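Local coordinates for galactofuranose-binding protein YtfQ (PDB 2VK2) that binds alpha- and beta-galactofuranose in the periplasm as the solute-binding component of the YtfQRT-YjfF ABC transporter for galactofuranose uptake, at residues Ile62-Val67 and Ile84-Leu89; Asn130-Gln135 and Ile162-Ser167; Val178-Ile183 and Ile210-Leu215. All coordinates share one frame; numbering follows the deposited sequence.

Overall arrangement
The three contacts are divided between the two lobes of a periplasmic binding protein: contact 1 lies in one, contacts 2 and 3 in the other, on the opposite side of the chain's centre. Contacts 1 and 2 each pair neighbouring parallel strands of a beta-alpha-beta unit, but contact 1 is wholly buried and apolar in its side chains, whereas contact 2, at a sheet edge, is partly exposed and carries a polar side-chain network. Contact 3 joins two helices without direct hydrogen bonds, its apolar centre giving way to a water-bridged glutamate pair. Contacts 2 and 3 touch: helix 172-185 follows strand 160-167 in the chain and packs on it, Val178 and Phe182 also meeting Leu134 and Val132.

Contact 1 of 3, residues Ile62-Val67 and Ile84-Leu89; sequences IFIAPV and IPVFLL
Four backbone hydrogen bonds lace Ile62-Val67 to Ile84-Leu89 in parallel register. Ile62 N gives to Pro85 O at 3.0 Å and its carbonyl takes Phe87 N; Ile64 repeats the pattern with Phe87 O and Leu89 N, the bond from Leu89 N to Ile64 O measuring 2.8 Å.

Beyond this ladder, Phe63 and Phe87 share one face of the sheet, their ring planes at 66° and Phe63 CE1 3.6 Å from Phe87 CD2. Leu89 puts CD1 3.9 Å from Phe63 CG, so the Phe63 side chain touches both Phe87 and Leu89, and helix 252-265 packs on this face. On the face of Ile62 and Ile64, where helix 44-57 packs, Ile64 CD1 reaches Val86 CG1 at 3.9 Å. Ile62 CG1 also meets Ile84 CG2, from the loop before the strand, at 3.8 Å.

The contact pairs the two strands of the beta-alpha-beta unit of strand 61-64, helix 73-81 and strand 86-89, in one lobe of the periplasmic binding protein fold. Ala65, at its C-terminal end, borders the sugar-binding residues Arg17 and Asp90. The main-chain polar groups are thus paired strand to strand, while purely apolar side chains pack on both faces.

Contact 2 of 3, residues Asn130-Gln135 and Ile162-Ser167; sequences NVVELQ and IIRSQS
Val131 pairs with Ile162, its O taking Ile163 N, before the parallel register slips by one residue at Val132 and Arg164, a beta bulge, and the backbone bonds continue past it from Glu133 N to Arg164 O, Gln166 N to Glu133 O and Gln135 N to Gln166 O.

Ser165 OG lies at the centre of the polar side chains. Its hydroxyl gives a 2.6 Å bond to Glu133 OE1, which it meets on the anti side of the carboxylate, 31° out of plane. Gln135 NE2 in turn donates to Ser165 OG at 2.7 Å, with an N-H...O angle of 156°. Glu133 leaves with CG anti to the backbone N (chi1 179°) and stays extended, bringing its carboxylate beside the serine; OE1 also forms a salt bridge with Lys147, and OE2 a hydrogen bond with His198. An alanine in place of Gln135 would probably leave the Ser165 oxygen without its amide donor, held by Glu133 alone of these two.

On the other face, Val132 CG1 packs 3.7 Å from Arg164 CB, whose chain bends beyond CG and carries its guanidinium to a salt bridge with Glu186. At the far end Ile163 CD1 touches Asn130 CB at 3.7 Å, the two side chains crossing at about a right angle, while Asn130 ND2 binds Asn191 O.

Strand 160-167 is the edge of its sheet, joined to strand 129-135 through helix 141-153. The Glu133 side chain lies about 6 Å from that of Arg146, a galactofuranose-binding residue. The chain of hydrogen bonds runs one way, amide to hydroxyl to carboxylate, and with Lys147 and the serine both on OE1, negative charge on Glu133 is likely to be favoured.

Contact 3 of 3, residues Val178-Ile183 and Ile210-Leu215; sequences VMESFI and IKEAGL
Ile183 reaches across to Ile210 and Ala213 with two separate branches. From CB, its CG2 runs anti to the backbone N and meets Ala213 CB at 3.8 Å. The other branch, CG1, stands beside the backbone N (chi1 -71°) and extends to CD1, which comes 3.9 Å from Ile210 N and equally near Ile210 CA. The methyl tip thus rests against the backbone at Ile210, with Ile210 CG1 a little farther off.

Met179, one turn earlier, approaches Ile210: its chain bends at chi2 (66°) and sets CE 3.9 Å from Ile210 CG1. No direct hydrogen bond crosses this contact. At the solvent-facing border, one water donates to both Glu180 OE2, at 2.7 Å, and Glu212 OE1. That bridge would probably temper the repulsion between the carboxylates, as would the salt bridge from Glu212 OE2 to Lys176.

A Schellman motif at Gly214 closes Ile210-Leu215, with Gly214 N bonded to Lys211 O and Leu215 N to Ile210 O. Helix 172-185 lies against helix 200-212, where Ala206 and Ala209 extend the surface met by Met179 and Ile183. The other side of helix 172-185, through Val178 and Phe182, packs on strands 129-135 and 160-167.

Contact 1 of 3, residues Ile62-Val67 and Ile84-Leu89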
loop_
_atom_site.group_PDB
_atom_site.type_symbol
_atom_site.label_atom_id
_atom_site.label_comp_id
_atom_site.label_asym_id
_atom_site.label_seq_id
_atom_site.Cartn_x
_atom_site.Cartn_y
_atom_site.Cartn_z
ATOM N N ILE A 62 -7.677 -8.959 17.510
ATOM C CA ILE A 62 -8.231 -8.232 16.377
ATOM C C ILE A 62 -7.090 -7.660 15.548
ATOM O O ILE A 62 -6.170 -7.049 16.087
ATOM C CB ILE A 62 -9.193 -7.117 16.843
ATOM C CG1 ILE A 62 -10.441 -7.754 17.464
ATOM C CG2 ILE A 62 -9.590 -6.210 15.677
ATOM C CD1 ILE A 62 -11.303 -6.797 18.259
ATOM N N PHE A 63 -7.141 -7.907 14.243
ATOM C CA PHE A 63 -6.218 -7.306 13.287
ATOM C C PHE A 63 -7.012 -6.244 12.538
ATOM O O PHE A 63 -8.157 -6.482 12.157
ATOM C CB PHE A 63 -5.715 -8.341 12.273
ATOM C CG PHE A 63 -4.734 -9.362 12.817
ATOM C CD1 PHE A 63 -4.407 -9.457 14.167
ATOM C CD2 PHE A 63 -4.160 -10.271 11.935
ATOM C CE1 PHE A 63 -3.504 -10.421 14.608
ATOM C CE2 PHE A 63 -3.271 -11.232 12.375
ATOM C CZ PHE A 63 -2.941 -11.308 13.707
ATOM N N ILE A 64 -6.418 -5.075 12.326
ATOM C CA ILE A 64 -7.073 -4.019 11.561
ATOM C C ILE A 64 -6.083 -3.477 10.551
ATOM O O ILE A 64 -4.953 -3.172 10.910
ATOM C CB ILE A 64 -7.517 -2.830 12.446
ATOM C CG1 ILE A 64 -8.435 -3.285 13.585
ATOM C CG2 ILE A 64 -8.219 -1.765 11.603
ATOM C CD1 ILE A 64 -8.658 -2.206 14.631
ATOM N N ALA A 65 -6.508 -3.369 9.296
ATOM C CA ALA A 65 -5.794 -2.570 8.304
ATOM C C ALA A 65 -6.545 -1.245 8.238
ATOM O O ALA A 65 -7.590 -1.167 7.603
ATOM C CB ALA A 65 -5.789 -3.271 6.954
ATOM N N PRO A 66 -6.055 -0.215 8.955
ATOM C CA PRO A 66 -6.868 0.996 9.117
ATOM C C PRO A 66 -6.928 1.843 7.848
ATOM O O PRO A 66 -5.902 2.344 7.399
ATOM C CB PRO A 66 -6.150 1.750 10.243
ATOM C CG PRO A 66 -4.741 1.314 10.145
ATOM C CD PRO A 66 -4.769 -0.113 9.668
ATOM N N VAL A 67 -8.123 2.014 7.287
ATOM C CA VAL A 67 -8.242 2.645 5.970
ATOM C C VAL A 67 -7.653 4.060 5.970
ATOM O O VAL A 67 -6.944 4.439 5.032
ATOM C CB VAL A 67 -9.703 2.638 5.445
ATOM C CG1 VAL A 67 -10.638 3.414 6.367
ATOM C CG2 VAL A 67 -9.764 3.176 4.019
ATOM N N ILE A 84 -8.815 -7.328 24.570
ATOM C CA ILE A 84 -8.538 -8.012 23.313
ATOM C C ILE A 84 -7.415 -7.258 22.601
ATOM O O ILE A 84 -7.599 -6.099 22.219
ATOM C CB ILE A 84 -9.792 -8.062 22.417
ATOM C CG1 ILE A 84 -10.905 -8.859 23.106
ATOM C CG2 ILE A 84 -9.462 -8.684 21.058
ATOM C CD1 ILE A 84 -12.229 -8.821 22.383
ATOM N N PRO A 85 -6.242 -7.899 22.432
ATOM C CA PRO A 85 -5.121 -7.211 21.790
ATOM C C PRO A 85 -5.397 -6.885 20.325
ATOM O O PRO A 85 -6.045 -7.670 19.624
ATOM C CB PRO A 85 -3.970 -8.215 21.918
ATOM C CG PRO A 85 -4.634 -9.531 22.032
ATOM C CD PRO A 85 -5.884 -9.278 22.811
ATOM N N VAL A 86 -4.907 -5.728 19.891
ATOM C CA VAL A 86 -5.123 -5.234 18.536
ATOM C C VAL A 86 -3.789 -5.092 17.817
ATOM O O VAL A 86 -2.822 -4.566 18.372
ATOM C CB VAL A 86 -5.860 -3.877 18.546
ATOM C CG1 VAL A 86 -5.908 -3.269 17.144
ATOM C CG2 VAL A 86 -7.262 -4.052 19.102
ATOM N N PHE A 87 -3.748 -5.581 16.578
ATOM C CA PHE A 87 -2.564 -5.499 15.732
ATOM C C PHE A 87 -2.940 -4.758 14.459
ATOM O O PHE A 87 -3.943 -5.075 13.830
ATOM C CB PHE A 87 -2.057 -6.905 15.395
ATOM C CG PHE A 87 -1.716 -7.731 16.605
ATOM C CD1 PHE A 87 -0.394 -7.918 16.984
ATOM C CD2 PHE A 87 -2.717 -8.311 17.372
ATOM C CE1 PHE A 87 -0.076 -8.670 18.108
ATOM C CE2 PHE A 87 -2.404 -9.062 18.494
ATOM C CZ PHE A 87 -1.085 -9.240 18.862
ATOM N N LEU A 88 -2.146 -3.755 14.103
ATOM C CA LEU A 88 -2.403 -2.972 12.901
ATOM C C LEU A 88 -1.557 -3.513 11.756
ATOM O O LEU A 88 -0.377 -3.797 11.937
ATOM C CB LEU A 88 -2.097 -1.492 13.145
ATOM C CG LEU A 88 -2.858 -0.855 14.313
ATOM C CD1 LEU A 88 -2.440 0.596 14.472
ATOM C CD2 LEU A 88 -4.364 -0.971 14.129
ATOM N N LEU A 89 -2.194 -3.675 10.593
ATOM C CA LEU A 89 -1.506 -4.199 9.372
ATOM C C LEU A 89 -1.557 -3.174 8.270
ATOM O O LEU A 89 -2.577 -2.654 7.945
ATOM C CB LEU A 89 -2.210 -5.492 8.906
ATOM C CG LEU A 89 -1.954 -6.806 9.679
ATOM C CD1 LEU A 89 -2.280 -6.775 11.190
ATOM C CD2 LEU A 89 -2.735 -7.911 8.960
#

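Contact 2 of 3, residues Asn130-Gln135 and Ile162-Ser167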
loop_
_atom_site.group_PDB
_atom_site.type_symbol
_atom_site.label_atom_id
_atom_site.label_comp_id
_atom_site.label_asym_id
_atom_site.label_seq_id
_atom_site.Cartn_x
_atom_site.Cartn_y
_atom_site.Cartn_z
ATOM N N ASN A 130 8.272 17.080 -15.711
ATOM C CA ASN A 130 6.980 17.287 -15.062
ATOM C C ASN A 130 6.369 15.972 -14.636
ATOM O O ASN A 130 6.159 15.084 -15.449
ATOM C CB ASN A 130 6.010 17.981 -16.007
ATOM C CG ASN A 130 6.383 19.462 -16.245
ATOM O OD1 ASN A 130 7.066 20.062 -15.514
ATOM N ND2 ASN A 130 5.879 19.979 -17.305
ATOM N N VAL A 131 6.079 15.903 -13.337
ATOM C CA VAL A 131 5.500 14.720 -12.724
ATOM C C VAL A 131 4.014 14.932 -12.466
ATOM O O VAL A 131 3.597 16.005 -12.031
ATOM C CB VAL A 131 6.205 14.401 -11.387
ATOM C CG1 VAL A 131 5.518 13.243 -10.668
ATOM C CG2 VAL A 131 7.672 14.086 -11.629
ATOM N N VAL A 132 3.215 13.911 -12.753
ATOM C CA VAL A 132 1.836 13.869 -12.288
ATOM C C VAL A 132 1.733 12.746 -11.258
ATOM O O VAL A 132 2.296 11.661 -11.448
ATOM C CB VAL A 132 0.820 13.699 -13.443
ATOM C CG1 VAL A 132 0.940 14.863 -14.423
ATOM C CG2 VAL A 132 0.996 12.363 -14.163
ATOM N N GLU A 133 1.049 13.027 -10.152
ATOM C CA GLU A 133 0.983 12.107 -9.025
ATOM C C GLU A 133 -0.420 11.551 -8.847
ATOM O O GLU A 133 -1.385 12.308 -8.747
ATOM C CB GLU A 133 1.434 12.818 -7.745
ATOM C CG GLU A 133 1.386 11.945 -6.486
ATOM C CD GLU A 133 1.861 12.675 -5.250
ATOM O OE1 GLU A 133 1.551 13.878 -5.113
ATOM O OE2 GLU A 133 2.536 12.045 -4.411
ATOM N N LEU A 134 -0.518 10.226 -8.810
ATOM C CA LEU A 134 -1.751 9.542 -8.462
ATOM C C LEU A 134 -1.623 9.103 -7.010
ATOM O O LEU A 134 -0.913 8.147 -6.698
ATOM C CB LEU A 134 -1.983 8.340 -9.379
ATOM C CG LEU A 134 -2.189 8.693 -10.856
ATOM C CD1 LEU A 134 -2.170 7.443 -11.726
ATOM C CD2 LEU A 134 -3.488 9.459 -11.051
ATOM N N GLN A 135 -2.292 9.825 -6.115
ATOM C CA GLN A 135 -2.217 9.523 -4.691
ATOM C C GLN A 135 -3.126 8.371 -4.318
ATOM O O GLN A 135 -4.104 8.085 -4.998
ATOM C CB GLN A 135 -2.624 10.730 -3.844
ATOM C CG GLN A 135 -1.802 11.980 -4.060
ATOM C CD GLN A 135 -2.154 13.063 -3.058
ATOM O OE1 GLN A 135 -2.466 12.778 -1.898
ATOM N NE2 GLN A 135 -2.105 14.313 -3.498
ATOM N N ILE A 162 6.229 18.541 -9.639
ATOM C CA ILE A 162 4.918 17.904 -9.602
ATOM C C ILE A 162 3.889 18.933 -10.058
ATOM O O ILE A 162 3.676 19.943 -9.388
ATOM C CB ILE A 162 4.567 17.381 -8.194
ATOM C CG1 ILE A 162 5.590 16.331 -7.752
ATOM C CG2 ILE A 162 3.171 16.787 -8.184
ATOM C CD1 ILE A 162 5.441 15.901 -6.315
ATOM N N ILE A 163 3.274 18.683 -11.211
ATOM C CA ILE A 163 2.334 19.633 -11.818
ATOM C C ILE A 163 0.863 19.263 -11.600
ATOM O O ILE A 163 -0.018 20.116 -11.737
ATOM C CB ILE A 163 2.612 19.825 -13.334
ATOM C CG1 ILE A 163 2.526 18.500 -14.103
ATOM C CG2 ILE A 163 3.981 20.458 -13.541
ATOM C CD1 ILE A 163 2.386 18.688 -15.599
ATOM N N ARG A 164 0.606 17.998 -11.277
ATOM C CA ARG A 164 -0.740 17.502 -10.999
ATOM C C ARG A 164 -0.648 16.495 -9.872
ATOM O O ARG A 164 0.298 15.712 -9.818
ATOM C CB ARG A 164 -1.326 16.783 -12.216
ATOM C CG ARG A 164 -1.491 17.622 -13.466
ATOM C CD ARG A 164 -2.724 18.487 -13.401
ATOM N NE ARG A 164 -2.671 19.542 -14.405
ATOM C CZ ARG A 164 -3.575 20.509 -14.524
ATOM N NH1 ARG A 164 -4.631 20.552 -13.721
ATOM N NH2 ARG A 164 -3.427 21.433 -15.461
ATOM N N SER A 165 -1.628 16.506 -8.974
ATOM C CA SER A 165 -1.691 15.510 -7.914
ATOM C C SER A 165 -3.125 15.347 -7.436
ATOM O O SER A 165 -3.734 16.299 -6.957
ATOM C CB SER A 165 -0.780 15.900 -6.753
ATOM O OG SER A 165 -0.765 14.879 -5.771
ATOM N N GLN A 166 -3.663 14.141 -7.589
ATOM C CA GLN A 166 -5.023 13.819 -7.165
ATOM C C GLN A 166 -5.054 12.367 -6.724
ATOM O O GLN A 166 -4.237 11.561 -7.172
ATOM C CB GLN A 166 -6.014 14.000 -8.322
ATOM C CG GLN A 166 -6.223 15.433 -8.794
ATOM C CD GLN A 166 -7.070 16.247 -7.838
ATOM O OE1 GLN A 166 -6.556 17.077 -7.087
ATOM N NE2 GLN A 166 -8.376 16.009 -7.858
ATOM N N SER A 167 -6.003 12.029 -5.860
ATOM C CA SER A 167 -6.170 10.649 -5.427
ATOM C C SER A 167 -6.783 9.801 -6.536
ATOM O O SER A 167 -7.750 10.208 -7.182
ATOM C CB SER A 167 -7.050 10.568 -4.179
ATOM O OG SER A 167 -7.248 9.216 -3.799
#

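Contact 3 of 3, residues Val178-Ile183 and Ile210-Leu215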
loop_
_atom_site.group_PDB
_atom_site.type_symbol
_atom_site.label_atom_id
_atom_site.label_comp_id
_atom_site.label_asym_id
_atom_site.label_seq_id
_atom_site.Cartn_x
_atom_site.Cartn_y
_atom_site.Cartn_z
ATOM N N VAL A 178 -8.274 9.303 -13.589
ATOM C CA VAL A 178 -7.538 10.494 -13.182
ATOM C C VAL A 178 -6.395 10.791 -14.159
ATOM O O VAL A 178 -6.186 11.944 -14.533
ATOM C CB VAL A 178 -7.020 10.367 -11.735
ATOM C CG1 VAL A 178 -6.148 11.556 -11.365
ATOM C CG2 VAL A 178 -8.195 10.245 -10.773
ATOM N N MET A 179 -5.675 9.758 -14.590
ATOM C CA MET A 179 -4.612 9.946 -15.581
ATOM C C MET A 179 -5.159 10.523 -16.889
ATOM O O MET A 179 -4.525 11.387 -17.494
ATOM C CB MET A 179 -3.863 8.641 -15.867
ATOM C CG MET A 179 -2.598 8.823 -16.706
ATOM S SD MET A 179 -1.327 9.760 -15.838
ATOM C CE MET A 179 -0.208 10.147 -17.184
ATOM N N GLU A 180 -6.326 10.044 -17.323
ATOM C CA GLU A 180 -6.988 10.598 -18.511
ATOM C C GLU A 180 -7.211 12.103 -18.368
ATOM O O GLU A 180 -6.963 12.863 -19.304
ATOM C CB GLU A 180 -8.328 9.904 -18.770
ATOM C CG GLU A 180 -8.209 8.501 -19.354
ATOM C CD GLU A 180 -9.522 7.728 -19.335
ATOM O OE1 GLU A 180 -10.461 8.134 -18.616
ATOM O OE2 GLU A 180 -9.618 6.704 -20.044
ATOM N N SER A 181 -7.669 12.529 -17.192
ATOM C CA SER A 181 -7.895 13.951 -16.927
ATOM C C SER A 181 -6.584 14.740 -16.929
ATOM O O SER A 181 -6.540 15.866 -17.425
ATOM C CB SER A 181 -8.641 14.155 -15.603
ATOM O OG SER A 181 -7.788 13.985 -14.486
ATOM N N PHE A 182 -5.524 14.153 -16.375
ATOM C CA PHE A 182 -4.204 14.788 -16.382
ATOM C C PHE A 182 -3.677 14.960 -17.807
ATOM O O PHE A 182 -3.147 16.013 -18.154
ATOM C CB PHE A 182 -3.182 13.976 -15.575
ATOM C CG PHE A 182 -3.407 13.974 -14.075
ATOM C CD1 PHE A 182 -4.275 14.869 -13.450
ATOM C CD2 PHE A 182 -2.695 13.086 -13.284
ATOM C CE1 PHE A 182 -4.443 14.845 -12.069
ATOM C CE2 PHE A 182 -2.852 13.069 -11.907
ATOM C CZ PHE A 182 -3.727 13.944 -11.302
ATOM N N ILE A 183 -3.817 13.915 -18.620
ATOM C CA ILE A 183 -3.366 13.946 -20.012
ATOM C C ILE A 183 -4.078 15.051 -20.795
ATOM O O ILE A 183 -3.436 15.826 -21.505
ATOM C CB ILE A 183 -3.583 12.576 -20.696
ATOM C CG1 ILE A 183 -2.590 11.548 -20.145
ATOM C CG2 ILE A 183 -3.422 12.685 -22.210
ATOM C CD1 ILE A 183 -2.909 10.119 -20.530
ATOM N N ILE A 210 -2.350 6.337 -21.004
ATOM C CA ILE A 210 -1.226 6.845 -21.792
ATOM C C ILE A 210 -1.244 6.244 -23.201
ATOM O O ILE A 210 -1.097 6.964 -24.192
ATOM C CB ILE A 210 0.130 6.546 -21.106
ATOM C CG1 ILE A 210 0.258 7.335 -19.798
ATOM C CG2 ILE A 210 1.292 6.902 -22.028
ATOM C CD1 ILE A 210 1.311 6.785 -18.858
ATOM N N LYS A 211 -1.438 4.930 -23.285
ATOM C CA LYS A 211 -1.524 4.247 -24.580
ATOM C C LYS A 211 -2.707 4.736 -25.411
ATOM O O LYS A 211 -2.573 4.963 -26.615
ATOM C CB LYS A 211 -1.616 2.729 -24.394
ATOM C CG LYS A 211 -0.307 2.096 -23.959
ATOM C CD LYS A 211 -0.269 0.597 -24.209
ATOM C CE LYS A 211 -0.838 -0.192 -23.055
ATOM N NZ LYS A 211 -0.675 -1.659 -23.255
ATOM N N GLU A 212 -3.857 4.907 -24.765
ATOM C CA GLU A 212 -5.066 5.368 -25.456
ATOM C C GLU A 212 -4.944 6.809 -25.974
ATOM O O GLU A 212 -5.639 7.192 -26.919
ATOM C CB GLU A 212 -6.295 5.198 -24.554
ATOM C CG GLU A 212 -6.685 3.732 -24.372
ATOM C CD GLU A 212 -7.821 3.514 -23.387
ATOM O OE1 GLU A 212 -8.437 4.501 -22.934
ATOM O OE2 GLU A 212 -8.105 2.340 -23.069
ATOM N N ALA A 213 -4.046 7.590 -25.372
ATOM C CA ALA A 213 -3.735 8.945 -25.840
ATOM C C ALA A 213 -2.739 8.960 -27.008
ATOM O O ALA A 213 -2.440 10.025 -27.549
ATOM C CB ALA A 213 -3.196 9.787 -24.686
ATOM N N GLY A 214 -2.218 7.791 -27.381
ATOM C CA GLY A 214 -1.268 7.677 -28.487
ATOM C C GLY A 214 0.181 7.871 -28.077
ATOM O O GLY A 214 1.045 8.093 -28.929
ATOM N N LEU A 215 0.451 7.781 -26.775
ATOM C CA LEU A 215 1.804 7.925 -26.241
ATOM C C LEU A 215 2.360 6.571 -25.822
ATOM O O LEU A 215 1.616 5.601 -25.669
ATOM C CB LEU A 215 1.804 8.876 -25.043
ATOM C CG LEU A 215 1.404 10.323 -25.332
ATOM C CD1 LEU A 215 1.150 11.071 -24.031
ATOM C CD2 LEU A 215 2.472 11.023 -26.163
HETATM O O HOH W 1 -8.241 7.022 -22.373
#